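Local coordinates for chromosomal replication initiator protein DnaA (Aquifex aeolicus, PDB 1L8Q), which probably binds the chromosomal replication origin in its ATP-bound form and initiates DNA replication once per cell cycle, at residues L219-K222 against E223-R227. Residues are numbered along the deposited sequence; the frame is centred on the assembly and turned at random.
Sequences LERK and ERKER
Two successive turns of helix 216-241, the long helix running through the start of the DNA-binding domain IV, are tied by an i to i+4 salt bridge between Lys-222 and Glu-226. Lys-222 NZ sits 2.7 Å from Glu-226 OE2, on the anti lone pair that faces away from the other carboxylate oxygen. Lys-222 sends CG opposite its own backbone N (chi1 -176°), then bends at chi2 and chi4, which brings the ammonium round to that side of OE2; its CG lies 3.6 Å from the same OE2. An alanine in place of Glu-226 removes the carboxylate and would probably leave the Lys-222 ammonium without a mate and its bent chain free to turn.

Underneath, the backbone ladder is regular: Glu-223 N donates to Leu-219 O at 2.8 Å, and Arg-224, Lys-225 and Glu-226 follow in the same i+4 pattern. Glu-220 O also accepts a bond from a water at 3.0 Å, and that water accepts one from Arg-227 NH2 at the edge of its guanidinium.

On the buried side, Leu-219 CD1 rests 3.8 Å from Glu-223 CG. Leu-219 packs on Leu-210 and Ile-211 of helix 201-214, while Glu-223 OE1 is hydrogen-bonded to Tyr-193 OH and OE2 forms a salt bridge with Lys-207 NZ. Arg-221 and Lys-225 run side by side on the solvent-facing flank, where the like charges of Arg-221 NH1 and Lys-225 NZ come within 4.3 Å. Such i to i+4 pairing is typical of a charged, largely solvent-facing alpha-helix, here held against helix 201-214 of the AAA+ region by Leu-219 and the Glu-223/Lys-207 salt bridge.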
loop_
_atom_site.group_PDB
_atom_site.type_symbol
_atom_site.label_atom_id
_atom_site.label_comp_id
_atom_site.label_asym_id
_atom_site.label_seq_id
_atom_site.Cartn_x
_atom_site.Cartn_y
_atom_site.Cartn_z
ATOM N N LEU A 219 20.655 -14.058 -5.099
ATOM C CA LEU A 219 19.399 -13.855 -4.384
ATOM C C LEU A 219 18.689 -15.179 -4.208
ATOM O O LEU A 219 18.173 -15.483 -3.128
ATOM C CB LEU A 219 18.496 -12.850 -5.120
ATOM C CG LEU A 219 17.197 -12.538 -4.355
ATOM C CD1 LEU A 219 17.485 -12.172 -2.881
ATOM C CD2 LEU A 219 16.395 -11.443 -5.073
ATOM N N GLU A 220 18.680 -15.988 -5.249
ATOM C CA GLU A 220 18.035 -17.291 -5.141
ATOM C C GLU A 220 18.697 -18.127 -4.050
ATOM O O GLU A 220 18.010 -18.756 -3.230
ATOM C CB GLU A 220 18.021 -18.017 -6.487
ATOM C CG GLU A 220 17.001 -17.431 -7.462
ATOM C CD GLU A 220 16.979 -18.133 -8.797
ATOM O OE1 GLU A 220 15.889 -18.571 -9.209
ATOM O OE2 GLU A 220 18.042 -18.234 -9.448
ATOM N N ARG A 221 20.023 -18.086 -3.997
ATOM C CA ARG A 221 20.747 -18.811 -2.976
ATOM C C ARG A 221 20.425 -18.280 -1.587
ATOM O O ARG A 221 20.107 -19.047 -0.674
ATOM C CB ARG A 221 22.241 -18.719 -3.228
ATOM C CG ARG A 221 23.068 -19.759 -2.492
ATOM C CD ARG A 221 24.556 -19.531 -2.592
ATOM N NE ARG A 221 25.339 -20.673 -2.121
ATOM C CZ ARG A 221 25.621 -20.915 -0.845
ATOM N NH1 ARG A 221 25.179 -20.100 0.095
ATOM N NH2 ARG A 221 26.346 -21.975 -0.508
ATOM N N LYS A 222 20.495 -16.966 -1.427
ATOM C CA LYS A 222 20.213 -16.363 -0.145
ATOM C C LYS A 222 18.805 -16.729 0.284
ATOM O O LYS A 222 18.581 -17.114 1.438
ATOM C CB LYS A 222 20.409 -14.842 -0.194
ATOM C CG LYS A 222 20.222 -14.123 1.158
ATOM C CD LYS A 222 20.936 -14.852 2.290
ATOM C CE LYS A 222 21.099 -13.952 3.531
ATOM N NZ LYS A 222 19.786 -13.550 4.162
ATOM N N GLU A 223 17.852 -16.645 -0.641
ATOM C CA GLU A 223 16.462 -16.911 -0.258
ATOM C C GLU A 223 16.230 -18.379 0.073
ATOM O O GLU A 223 15.421 -18.716 0.925
ATOM C CB GLU A 223 15.477 -16.359 -1.294
ATOM C CG GLU A 223 15.346 -14.858 -1.185
ATOM C CD GLU A 223 14.328 -14.272 -2.116
ATOM O OE1 GLU A 223 13.943 -14.946 -3.102
ATOM O OE2 GLU A 223 13.919 -13.119 -1.870
ATOM N N ARG A 224 16.987 -19.250 -0.573
ATOM C CA ARG A 224 16.898 -20.678 -0.290
ATOM C C ARG A 224 17.376 -20.943 1.122
ATOM O O ARG A 224 16.763 -21.710 1.879
ATOM C CB ARG A 224 17.780 -21.453 -1.252
ATOM C CG ARG A 224 17.283 -22.812 -1.565
ATOM C CD ARG A 224 18.344 -23.749 -2.087
ATOM N NE ARG A 224 19.466 -23.081 -2.770
ATOM C CZ ARG A 224 19.513 -22.823 -4.086
ATOM N NH1 ARG A 224 18.484 -23.135 -4.863
ATOM N NH2 ARG A 224 20.583 -22.240 -4.622
ATOM N N LYS A 225 18.490 -20.310 1.469
ATOM C CA LYS A 225 19.023 -20.413 2.807
ATOM C C LYS A 225 18.028 -19.892 3.841
ATOM O O LYS A 225 17.828 -20.510 4.881
ATOM C CB LYS A 225 20.327 -19.654 2.907
ATOM C CG LYS A 225 21.571 -20.497 2.629
ATOM C CD LYS A 225 22.583 -20.262 3.768
ATOM C CE LYS A 225 24.037 -20.384 3.298
ATOM N NZ LYS A 225 25.002 -20.219 4.435
ATOM N N GLU A 226 17.391 -18.765 3.556
ATOM C CA GLU A 226 16.398 -18.246 4.468
ATOM C C GLU A 226 15.288 -19.278 4.685
ATOM O O GLU A 226 14.912 -19.559 5.830
ATOM C CB GLU A 226 15.849 -16.911 3.984
ATOM C CG GLU A 226 16.834 -15.776 4.135
ATOM C CD GLU A 226 16.469 -14.568 3.290
ATOM O OE1 GLU A 226 15.328 -14.528 2.752
ATOM O OE2 GLU A 226 17.330 -13.648 3.164
ATOM N N ARG A 227 14.784 -19.865 3.603
ATOM C CA ARG A 227 13.750 -20.903 3.735
ATOM C C ARG A 227 14.215 -22.080 4.579
ATOM O O ARG A 227 13.437 -22.632 5.365
ATOM C CB ARG A 227 13.264 -21.399 2.382
ATOM C CG ARG A 227 12.483 -20.364 1.605
ATOM C CD ARG A 227 11.740 -20.905 0.411
ATOM N NE ARG A 227 12.633 -21.435 -0.617
ATOM C CZ ARG A 227 13.169 -20.707 -1.594
ATOM N NH1 ARG A 227 12.915 -19.402 -1.675
ATOM N NH2 ARG A 227 13.957 -21.283 -2.486
HETATM O O HOH W 1 15.433 -19.802 -4.369
#